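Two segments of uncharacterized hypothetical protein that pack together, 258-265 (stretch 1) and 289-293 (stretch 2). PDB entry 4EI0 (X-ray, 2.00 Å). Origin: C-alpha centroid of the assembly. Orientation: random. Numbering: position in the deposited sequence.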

ATOM      1  N   ASP B 258      40.435   8.038  -4.894  1.00 49.93           N
ATOM      2  CA  ASP B 258      41.056   8.769  -3.787  1.00 49.39           C
ATOM      3  C   ASP B 258      42.315   8.041  -3.304  1.00 59.47           C
ATOM      4  O   ASP B 258      43.304   8.680  -2.972  1.00 53.85           O
ATOM      5  CB  ASP B 258      40.079   8.897  -2.619  1.00 47.51           C
ATOM      6  CG  ASP B 258      38.806   9.637  -3.014  1.00 57.91           C
ATOM      7  OD1 ASP B 258      38.918  10.762  -3.521  1.00 70.75           O
ATOM      8  OD2 ASP B 258      37.685   9.098  -2.847  1.00 61.26           O
ATOM      9  N   PHE B 259      42.277   6.711  -3.239  1.00 49.51           N
ATOM     10  CA  PHE B 259      43.491   5.946  -2.900  1.00 44.43           C
ATOM     11  C   PHE B 259      44.566   6.029  -3.953  1.00 53.82           C
ATOM     12  O   PHE B 259      45.780   6.144  -3.619  1.00 54.46           O
ATOM     13  CB  PHE B 259      43.164   4.500  -2.605  1.00 54.44           C
ATOM     14  CG  PHE B 259      42.621   4.299  -1.239  1.00 42.92           C
ATOM     15  CD1 PHE B 259      43.435   4.494  -0.171  1.00 44.02           C
ATOM     16  CD2 PHE B 259      41.287   3.971  -1.038  1.00 44.42           C
ATOM     17  CE1 PHE B 259      42.963   4.352   1.103  1.00 47.91           C
ATOM     18  CE2 PHE B 259      40.808   3.801   0.245  1.00 37.24           C
ATOM     19  CZ  PHE B 259      41.654   3.993   1.304  1.00 43.94           C
ATOM     20  N   GLU B 260      44.139   5.978  -5.219  1.00 50.22           N
ATOM     21  CA  GLU B 260      45.076   6.091  -6.334  1.00 58.07           C
ATOM     22  C   GLU B 260      45.771   7.450  -6.376  1.00 63.08           C
ATOM     23  O   GLU B 260      46.909   7.524  -6.793  1.00 64.65           O
ATOM     24  CB  GLU B 260      44.372   5.879  -7.684  1.00 64.27           C
ATOM     25  CG  GLU B 260      44.023   4.431  -8.012  1.00 58.79           C
ATOM     26  CD  GLU B 260      45.252   3.543  -8.310  1.00 69.87           C
ATOM     27  OE1 GLU B 260      46.382   4.063  -8.427  1.00 70.25           O
ATOM     28  OE2 GLU B 260      45.079   2.299  -8.428  1.00 73.68           O
ATOM     29  N   THR B 261      45.081   8.510  -5.963  1.00 60.37           N
ATOM     30  CA  THR B 261      45.544   9.879  -6.186  1.00 62.09           C
ATOM     31  C   THR B 261      45.979  10.602  -4.887  1.00 61.40           C
ATOM     32  O   THR B 261      46.484  11.686  -4.968  1.00 59.88           O
ATOM     33  CB  THR B 261      44.484  10.730  -6.930  1.00 64.82           C
ATOM     34  OG1 THR B 261      43.306  10.802  -6.146  1.00 66.30           O
ATOM     35  CG2 THR B 261      44.131  10.162  -8.337  1.00 59.92           C
ATOM     36  N   ILE B 262      45.832  10.011  -3.699  1.00 55.40           N
ATOM     37  CA  ILE B 262      46.380  10.636  -2.456  1.00 51.17           C
ATOM     38  C   ILE B 262      47.900  10.872  -2.591  1.00 53.33           C
ATOM     39  O   ILE B 262      48.653  10.003  -3.066  1.00 54.58           O
ATOM     40  CB  ILE B 262      46.021   9.822  -1.164  1.00 60.92           C
ATOM     41  CG1 ILE B 262      46.294  10.641   0.100  1.00 67.74           C
ATOM     42  CG2 ILE B 262      46.729   8.471  -1.095  1.00 48.93           C
ATOM     43  CD1 ILE B 262      45.189  11.632   0.402  1.00 61.53           C
ATOM     44  N   ASP B 263      48.352  12.069  -2.226  1.00 65.83           N
ATOM     45  CA  ASP B 263      49.776  12.397  -2.255  1.00 62.63           C
ATOM     46  C   ASP B 263      50.393  12.000  -0.940  1.00 57.99           C
ATOM     47  O   ASP B 263      50.021  12.551   0.109  1.00 68.73           O
ATOM     48  CB  ASP B 263      49.983  13.895  -2.456  1.00 71.50           C
ATOM     49  CG  ASP B 263      51.449  14.263  -2.646  1.00 67.55           C
ATOM     50  OD1 ASP B 263      52.327  13.389  -2.532  1.00 79.40           O
ATOM     51  OD2 ASP B 263      51.718  15.440  -2.944  1.00 66.83           O
HETATM   52  N   MSE B 264      51.311  11.040  -0.987  1.00 55.71           N
HETATM   53  CA  MSE B 264      51.970  10.548   0.229  1.00 57.01           C
HETATM   54  C   MSE B 264      53.362  11.124   0.433  1.00 57.90           C
HETATM   55  O   MSE B 264      54.101  10.607   1.266  1.00 64.69           O
HETATM   56  CB  MSE B 264      52.077   9.028   0.230  1.00 60.14           C
HETATM   57  CG  MSE B 264      50.760   8.276   0.099  1.00 69.37           C
HETATM   58 SE   MSE B 264      49.560   8.313   1.664  0.75 64.09          SE
HETATM   59  CE  MSE B 264      50.819   7.820   3.140  1.00 49.20           C
ATOM     60  N   SER B 265      53.699  12.197  -0.299  1.00 59.84           N
ATOM     61  CA  SER B 265      55.012  12.864  -0.213  1.00 65.40           C
ATOM     62  C   SER B 265      55.305  13.439   1.147  1.00 65.38           C
ATOM     63  O   SER B 265      56.411  13.310   1.640  1.00 72.32           O
ATOM     64  CB  SER B 265      55.090  14.057  -1.186  1.00 65.01           C
ATOM     65  OG  SER B 265      55.313  13.607  -2.495  1.00 79.83           O
TER
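Stretch 2 289-293: YRAYV

Residues 289-293 form an extended strand that lies across the C-terminal end of the helix in stretch 1 and the loop that follows it. The helix, which begins earlier in the chain, runs through Thr 261; Ile 262 is the first residue to leave helical phi/psi (-57/133), although its N still donates to Asp 258 O at 2.9 Å. The two backbones come nearest at Phe 259 and Arg 290, whose CA atoms are 6.7 Å apart. The contact is small, burying 287 Å² over both sides, and no backbone-to-backbone hydrogen bond joins the stretches.

The strand enters at Tyr 289 (phi/psi -130/147), which is buried but lies out of reach of stretch 1. Contact begins at Arg 290, which has 120 Å² covered by stretch 1, the largest share of any residue here. Its CA-to-CB bond points toward stretch 1, and chi1 near -78° (m) followed by chi2 and chi3 in t gives an extended side chain that carries the guanidinium to the end of the helix. There Arg 290 NH1 donates a hydrogen bond to Phe 259 O, with a distance of 2.8 Å and an N-H...acceptor angle of 153°. The acceptor lies at the edge of the guanidinium, near its plane, where an N-H group can point at it. Ile 262 O is 3.2 Å from the same Arg 290 NH1, so the nitrogen sits close to two carbonyl oxygens at the point where the helix gives way to loop. The side chain of Ile 262 also packs here, with CG2 3.3 Å from Arg 290 NH1. Met 264, a selenomethionine, places its CG over one face of the guanidinium, 3.6 Å from Arg 290 NH2. Nearer the strand backbone, Arg 290 CB rests 3.8 Å from Phe 259 CD1.

At Ala 291 (phi/psi -151/163) the CA-to-CB bond points away from stretch 1, as the alternation of an extended chain would suggest, and it is the backbone that makes the contact: Ala 291 C is 3.6 Å from Phe 259 CE1. The strand backbone continues along the edge of this ring to Tyr 292, whose N is 3.8 Å from Phe 259 CE1. Tyr 292 directs its CA-to-CB bond sideways, bringing CB to 4.1 Å from Phe 259 CZ in an apolar contact, while the end of its side chain leads away. Val 293 is again out of reach, and the strand continues beyond it.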

ATOM      1  N   TYR B 289      49.908  -1.807  -0.311  1.00 41.49           N
ATOM      2  CA  TYR B 289      48.569  -1.376   0.087  1.00 43.55           C
ATOM      3  C   TYR B 289      48.606   0.073   0.599  1.00 41.93           C
ATOM      4  O   TYR B 289      49.602   0.510   1.194  1.00 40.76           O
ATOM      5  CB  TYR B 289      48.019  -2.275   1.204  1.00 48.73           C
ATOM      6  CG  TYR B 289      47.720  -3.748   0.871  1.00 47.27           C
ATOM      7  CD1 TYR B 289      46.520  -4.130   0.279  1.00 45.03           C
ATOM      8  CD2 TYR B 289      48.630  -4.758   1.207  1.00 51.93           C
ATOM      9  CE1 TYR B 289      46.254  -5.471  -0.003  1.00 49.19           C
ATOM     10  CE2 TYR B 289      48.375  -6.102   0.923  1.00 58.39           C
ATOM     11  CZ  TYR B 289      47.188  -6.452   0.316  1.00 48.18           C
ATOM     12  OH  TYR B 289      46.955  -7.777   0.078  1.00 78.14           O
ATOM     13  N   ARG B 290      47.507   0.789   0.347  1.00 37.77           N
ATOM     14  CA  ARG B 290      47.189   2.008   1.035  1.00 39.05           C
ATOM     15  C   ARG B 290      45.940   1.806   1.840  1.00 45.14           C
ATOM     16  O   ARG B 290      45.136   0.933   1.523  1.00 42.54           O
ATOM     17  CB  ARG B 290      46.999   3.126   0.053  1.00 42.31           C
ATOM     18  CG  ARG B 290      48.309   3.651  -0.437  1.00 49.56           C
ATOM     19  CD  ARG B 290      48.066   4.693  -1.511  1.00 49.63           C
ATOM     20  NE  ARG B 290      49.341   5.187  -1.937  1.00 47.79           N
ATOM     21  CZ  ARG B 290      49.502   6.180  -2.793  1.00 61.68           C
ATOM     22  NH1 ARG B 290      48.471   6.812  -3.376  1.00 62.75           N
ATOM     23  NH2 ARG B 290      50.732   6.530  -3.068  1.00 55.89           N
ATOM     24  N   ALA B 291      45.774   2.580   2.900  1.00 42.69           N
ATOM     25  CA  ALA B 291      44.586   2.397   3.748  1.00 39.57           C
ATOM     26  C   ALA B 291      44.244   3.735   4.376  1.00 43.57           C
ATOM     27  O   ALA B 291      45.085   4.655   4.419  1.00 40.93           O
ATOM     28  CB  ALA B 291      44.866   1.370   4.828  1.00 36.08           C
ATOM     29  N   TYR B 292      43.027   3.830   4.887  1.00 41.25           N
ATOM     30  CA  TYR B 292      42.612   4.962   5.693  1.00 37.26           C
ATOM     31  C   TYR B 292      42.067   4.367   6.971  1.00 34.89           C
ATOM     32  O   TYR B 292      41.108   3.553   6.939  1.00 38.65           O
ATOM     33  CB  TYR B 292      41.536   5.831   4.972  1.00 41.81           C
ATOM     34  CG  TYR B 292      41.038   6.980   5.819  1.00 43.84           C
ATOM     35  CD1 TYR B 292      41.900   8.008   6.179  1.00 44.45           C
ATOM     36  CD2 TYR B 292      39.749   7.026   6.297  1.00 41.31           C
ATOM     37  CE1 TYR B 292      41.493   9.060   6.983  1.00 47.07           C
ATOM     38  CE2 TYR B 292      39.320   8.102   7.097  1.00 45.13           C
ATOM     39  CZ  TYR B 292      40.203   9.080   7.476  1.00 46.49           C
ATOM     40  OH  TYR B 292      39.806  10.169   8.239  1.00 51.62           O
ATOM     41  N   VAL B 293      42.669   4.747   8.090  1.00 36.31           N
ATOM     42  CA  VAL B 293      42.269   4.313   9.425  1.00 40.31           C
ATOM     43  C   VAL B 293      41.490   5.461  10.101  1.00 48.42           C
ATOM     44  O   VAL B 293      41.984   6.579  10.186  1.00 45.77           O
ATOM     45  CB  VAL B 293      43.500   3.993  10.262  1.00 43.31           C
ATOM     46  CG1 VAL B 293      43.069   3.478  11.655  1.00 41.76           C
ATOM     47  CG2 VAL B 293      44.417   3.051   9.488  1.00 42.70           C
TER